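Local coordinates for putative cell adhesion protein (Bacteroides fragilis, PDB 4H40) that probably serves as a fimbrillin-like building block or adhesive component of the pili that Bacteroides fragilis carries on its surface, at residues 89-93 and 104-108; 208-212 and 257-261. The contacts are given in a common frame with arbitrary orientation. Residues are numbered along the deposited sequence.

Interaction 1. Residues 89-93 and 104-108; sequences LYPCE and SSTPL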
loop_
_atom_site.group_PDB
_atom_site.type_symbol
_atom_site.label_atom_id
_atom_site.label_comp_id
_atom_site.label_asym_id
_atom_site.label_seq_id
_atom_site.Cartn_x
_atom_site.Cartn_y
_atom_site.Cartn_z
ATOM N N LEU B 89 8.073 38.729 16.857
ATOM C CA LEU B 89 6.596 38.749 16.971
ATOM C C LEU B 89 6.036 40.170 17.119
ATOM O O LEU B 89 6.331 40.875 18.098
ATOM C CB LEU B 89 6.134 37.868 18.143
ATOM C CG LEU B 89 6.539 36.389 18.073
ATOM C CD1 LEU B 89 6.376 35.706 19.419
ATOM C CD2 LEU B 89 5.740 35.651 17.040
ATOM N N TYR B 90 5.227 40.591 16.129
ATOM C CA TYR B 90 4.660 41.935 16.074
ATOM C C TYR B 90 3.167 41.943 16.356
ATOM O O TYR B 90 2.415 41.303 15.624
ATOM C CB TYR B 90 4.919 42.576 14.704
ATOM C CG TYR B 90 6.385 42.702 14.363
ATOM C CD1 TYR B 90 7.057 41.678 13.703
ATOM C CD2 TYR B 90 7.102 43.859 14.682
ATOM C CE1 TYR B 90 8.414 41.785 13.396
ATOM C CE2 TYR B 90 8.458 43.977 14.381
ATOM C CZ TYR B 90 9.109 42.943 13.729
ATOM O OH TYR B 90 10.441 43.069 13.417
ATOM N N PRO B 91 2.704 42.714 17.358
ATOM C CA PRO B 91 1.257 42.772 17.625
ATOM C C PRO B 91 0.475 43.137 16.366
ATOM O O PRO B 91 0.890 44.009 15.603
ATOM C CB PRO B 91 1.138 43.862 18.704
ATOM C CG PRO B 91 2.455 43.871 19.375
ATOM C CD PRO B 91 3.462 43.556 18.307
ATOM N N CYS B 92 -0.611 42.418 16.110
ATOM C CA CYS B 92 -1.433 42.664 14.934
ATOM C C CYS B 92 -2.912 42.429 15.255
ATOM O O CYS B 92 -3.259 42.030 16.373
ATOM C CB CYS B 92 -0.966 41.805 13.755
ATOM S SG CYS B 92 -1.241 40.022 13.956
ATOM N N GLU B 93 -3.778 42.738 14.282
ATOM C CA GLU B 93 -5.220 42.531 14.368
ATOM C C GLU B 93 -5.592 41.536 13.290
ATOM O O GLU B 93 -5.124 41.662 12.152
ATOM C CB GLU B 93 -5.990 43.850 14.235
ATOM C CG GLU B 93 -5.845 44.769 15.441
ATOM C CD GLU B 93 -6.352 44.245 16.774
ATOM O OE1 GLU B 93 -7.385 43.538 16.802
ATOM O OE2 GLU B 93 -5.719 44.570 17.804
ATOM N N SER B 104 -2.345 48.416 12.818
ATOM C CA SER B 104 -2.313 48.591 14.280
ATOM C C SER B 104 -1.514 47.504 15.043
ATOM O O SER B 104 -1.775 46.297 14.934
ATOM C CB SER B 104 -3.724 48.716 14.858
ATOM O OG SER B 104 -4.679 47.867 14.240
ATOM N N SER B 105 -0.497 47.984 15.778
ATOM C CA SER B 105 0.426 47.214 16.597
ATOM C C SER B 105 0.340 47.748 18.034
ATOM O O SER B 105 1.135 48.597 18.452
ATOM C CB SER B 105 1.843 47.300 16.027
ATOM O OG SER B 105 2.635 46.168 16.353
ATOM N N THR B 106 -0.681 47.261 18.762
ATOM C CA THR B 106 -0.990 47.645 20.135
ATOM C C THR B 106 -0.373 46.591 21.071
ATOM O O THR B 106 -0.789 45.426 21.025
ATOM C CB THR B 106 -2.518 47.822 20.300
ATOM O OG1 THR B 106 -2.992 48.781 19.349
ATOM C CG2 THR B 106 -2.921 48.252 21.714
ATOM N N PRO B 107 0.629 46.971 21.906
ATOM C CA PRO B 107 1.252 45.970 22.797
ATOM C C PRO B 107 0.315 45.426 23.869
ATOM O O PRO B 107 -0.577 46.140 24.333
ATOM C CB PRO B 107 2.432 46.710 23.444
ATOM C CG PRO B 107 2.329 48.107 23.050
ATOM C CD PRO B 107 1.233 48.309 22.067
ATOM N N LEU B 108 0.528 44.146 24.248
ATOM C CA LEU B 108 -0.224 43.477 25.304
ATOM C C LEU B 108 0.343 43.879 26.657
ATOM O O LEU B 108 1.508 43.596 26.950
ATOM C CB LEU B 108 -0.219 41.930 25.138
ATOM C CG LEU B 108 -0.550 41.047 26.373
ATOM C CD1 LEU B 108 -2.033 41.060 26.713
ATOM C CD2 LEU B 108 -0.149 39.653 26.124
#

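Interaction 2. Residues 208-212 and 257-261; sequences GIQQP and VLPTD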
loop_
_atom_site.group_PDB
_atom_site.type_symbol
_atom_site.label_atom_id
_atom_site.label_comp_id
_atom_site.label_asym_id
_atom_site.label_seq_id
_atom_site.Cartn_x
_atom_site.Cartn_y
_atom_site.Cartn_z
ATOM N N GLY B 208 -14.041 10.381 2.231
ATOM C CA GLY B 208 -14.205 9.386 3.283
ATOM C C GLY B 208 -13.380 9.676 4.515
ATOM O O GLY B 208 -12.877 8.759 5.170
ATOM N N ILE B 209 -13.232 10.960 4.837
ATOM C CA ILE B 209 -12.436 11.381 5.985
ATOM C C ILE B 209 -13.386 11.890 7.111
ATOM O O ILE B 209 -14.606 11.887 6.931
ATOM C CB ILE B 209 -11.350 12.402 5.552
ATOM C CG1 ILE B 209 -11.884 13.393 4.478
ATOM C CG2 ILE B 209 -10.145 11.656 5.057
ATOM C CD1 ILE B 209 -11.200 14.726 4.416
ATOM N N GLN B 210 -12.834 12.219 8.291
ATOM C CA GLN B 210 -13.588 12.687 9.449
ATOM C C GLN B 210 -14.434 13.882 9.116
ATOM O O GLN B 210 -13.942 14.821 8.480
ATOM C CB GLN B 210 -12.629 13.063 10.587
ATOM C CG GLN B 210 -13.294 13.495 11.891
ATOM C CD GLN B 210 -13.614 12.306 12.744
ATOM O OE1 GLN B 210 -12.722 11.665 13.308
ATOM N NE2 GLN B 210 -14.894 11.972 12.833
ATOM N N GLN B 211 -15.711 13.851 9.542
ATOM C CA GLN B 211 -16.580 15.015 9.434
ATOM C C GLN B 211 -16.238 15.890 10.653
ATOM O O GLN B 211 -16.170 15.342 11.757
ATOM C CB GLN B 211 -18.065 14.625 9.367
ATOM C CG GLN B 211 -18.980 15.775 8.917
ATOM C CD GLN B 211 -18.909 16.065 7.431
ATOM O OE1 GLN B 211 -18.252 17.022 6.985
ATOM N NE2 GLN B 211 -19.578 15.245 6.626
ATOM N N PRO B 212 -15.898 17.192 10.479
ATOM C CA PRO B 212 -15.497 18.032 11.645
ATOM C C PRO B 212 -16.473 18.038 12.842
ATOM O O PRO B 212 -17.712 18.113 12.677
ATOM C CB PRO B 212 -15.371 19.429 11.047
ATOM C CG PRO B 212 -15.102 19.185 9.587
ATOM C CD PRO B 212 -15.853 17.957 9.215
ATOM N N VAL B 257 -5.602 17.099 7.154
ATOM C CA VAL B 257 -6.770 16.253 7.353
ATOM C C VAL B 257 -6.881 16.027 8.855
ATOM O O VAL B 257 -5.869 15.932 9.547
ATOM C CB VAL B 257 -6.832 14.930 6.514
ATOM C CG1 VAL B 257 -6.917 15.228 5.023
ATOM C CG2 VAL B 257 -5.660 14.014 6.795
ATOM N N LEU B 258 -8.093 16.007 9.363
ATOM C CA LEU B 258 -8.301 15.804 10.785
ATOM C C LEU B 258 -7.958 14.372 11.168
ATOM O O LEU B 258 -8.229 13.489 10.347
ATOM C CB LEU B 258 -9.769 16.085 11.154
ATOM C CG LEU B 258 -10.301 17.491 10.976
ATOM C CD1 LEU B 258 -11.802 17.494 11.232
ATOM C CD2 LEU B 258 -9.619 18.462 11.917
ATOM N N PRO B 259 -7.434 14.097 12.407
ATOM C CA PRO B 259 -7.183 12.701 12.794
ATOM C C PRO B 259 -8.442 11.863 12.589
ATOM O O PRO B 259 -9.537 12.266 13.011
ATOM C CB PRO B 259 -6.781 12.812 14.263
ATOM C CG PRO B 259 -6.177 14.176 14.366
ATOM C CD PRO B 259 -7.052 15.022 13.496
ATOM N N THR B 260 -8.301 10.773 11.810
ATOM C CA THR B 260 -9.410 9.892 11.475
ATOM C C THR B 260 -8.984 8.442 11.399
ATOM O O THR B 260 -7.917 8.118 10.889
ATOM C CB THR B 260 -10.139 10.336 10.184
ATOM O OG1 THR B 260 -11.364 9.601 10.072
ATOM C CG2 THR B 260 -9.322 10.168 8.928
ATOM N N ASP B 261 -9.867 7.578 11.923
ATOM C CA ASP B 261 -9.771 6.119 11.931
ATOM C C ASP B 261 -10.583 5.555 10.757
ATOM O O ASP B 261 -11.820 5.561 10.787
ATOM C CB ASP B 261 -10.281 5.540 13.282
ATOM C CG ASP B 261 -10.346 4.021 13.352
ATOM O OD1 ASP B 261 -9.583 3.351 12.604
ATOM O OD2 ASP B 261 -11.153 3.496 14.158
HETATM O O HOH W 1 -10.101 13.301 8.455
#

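Interaction 1. Residues 89-93 and 104-108
Strands 88-94 and 100-102 pair as an antiparallel beta-hairpin. The loop that leaves it toward strand 108-110 folds back past strand 88-94, mostly at the protein surface. Y90 is peripheral. Its C is 4.3 Å from S105 OG, and the end of its side chain leads away. P91 is the centre of the contact. Its CA lies 4.6 Å from that of S105, its CA-to-CB bond points toward the loop, and P91 CD lies 3.4 Å from S105 OG. P91 CB is 3.4 Å from T106 O, and P91 CG is 4.2 Å from P107 CA. P91 O accepts a hydrogen bond of 2.9 Å from S105 OG. S105 CA adds a CA-H...O contact to P91 O at 3.4 Å. C92 points its side chain away, but its CA lies 3.6 Å from S104 O. E93 turns back toward the loop and sets CG 3.5 Å from S104 OG, a hydroxyl hydrogen-bonded to S102. Outside the segments, K74 NZ hydrogen-bonds T106 O. The two segments run 122° apart. A single side-chain-to-backbone hydrogen bond, plus van der Waals contact of the proline ring, holds the crossing, and no backbone hydrogen bond between the segments continues the ladder here.

Interaction 2. Residues 208-212 and 257-261
This contact lies in the beta-sandwich-like C-terminal half of a fimbrillin-like protein of the transthyretin clan. It joins the loop after strand 197-207 to the link between strands 251-257 and 260-262. The two segments run 98° apart. V257 closes the first strand, where its backbone pairs with A182 of strand 177-190. Its CG1 is 4.4 Å from I209 CD1, an apolar contact. L258 also points toward the loop. Its CB lies 4.2 Å from Q210 CB. Its CD1 reaches P212, 3.8 Å from CA and 4.1 Å from CG. L258 N is hydrogen-bonded to N136 OD1, and N136 ND2 to Q210 O. N136 thus ties both segments together from outside. The CA-to-CB bond of P259 points away, and the chain then enters strand 260-262. T260 points back toward the loop. Its CB is 3.7 Å from Q210 CB, and its CG2 is 4.2 Å from I209 CG2. Its hydroxyl donates to K230 O of strand 230-231, and its backbone pairs with L291 of strand 289-291. Six of the seven touching residues are buried, so most of this junction is interior. One water bridges the segments: it accepts from Q210 N at 2.9 Å and donates to L258 O at 2.7 Å.

In the fold
The centres of the two contacts are 35 Å apart, and their nearest atoms are about 23 Å apart. They lie on opposite sides of the centre of the chain. Interaction 1 closes before interaction 2 opens, so they follow each other in series. Strands 88-94 and 251-257 both belong to the large mixed sheet. Strand 177-190 pairs with 251-257, and 88-94 pairs with 74-79. Interaction 1 places a surface loop against a strand. Interaction 2 brings the loop after strand 197-207, of the four-stranded sheet, against the link from strand 251-257 of the large mixed sheet to strand 260-262 of the three-stranded one. It lies in the interior, and the two contacts do not touch.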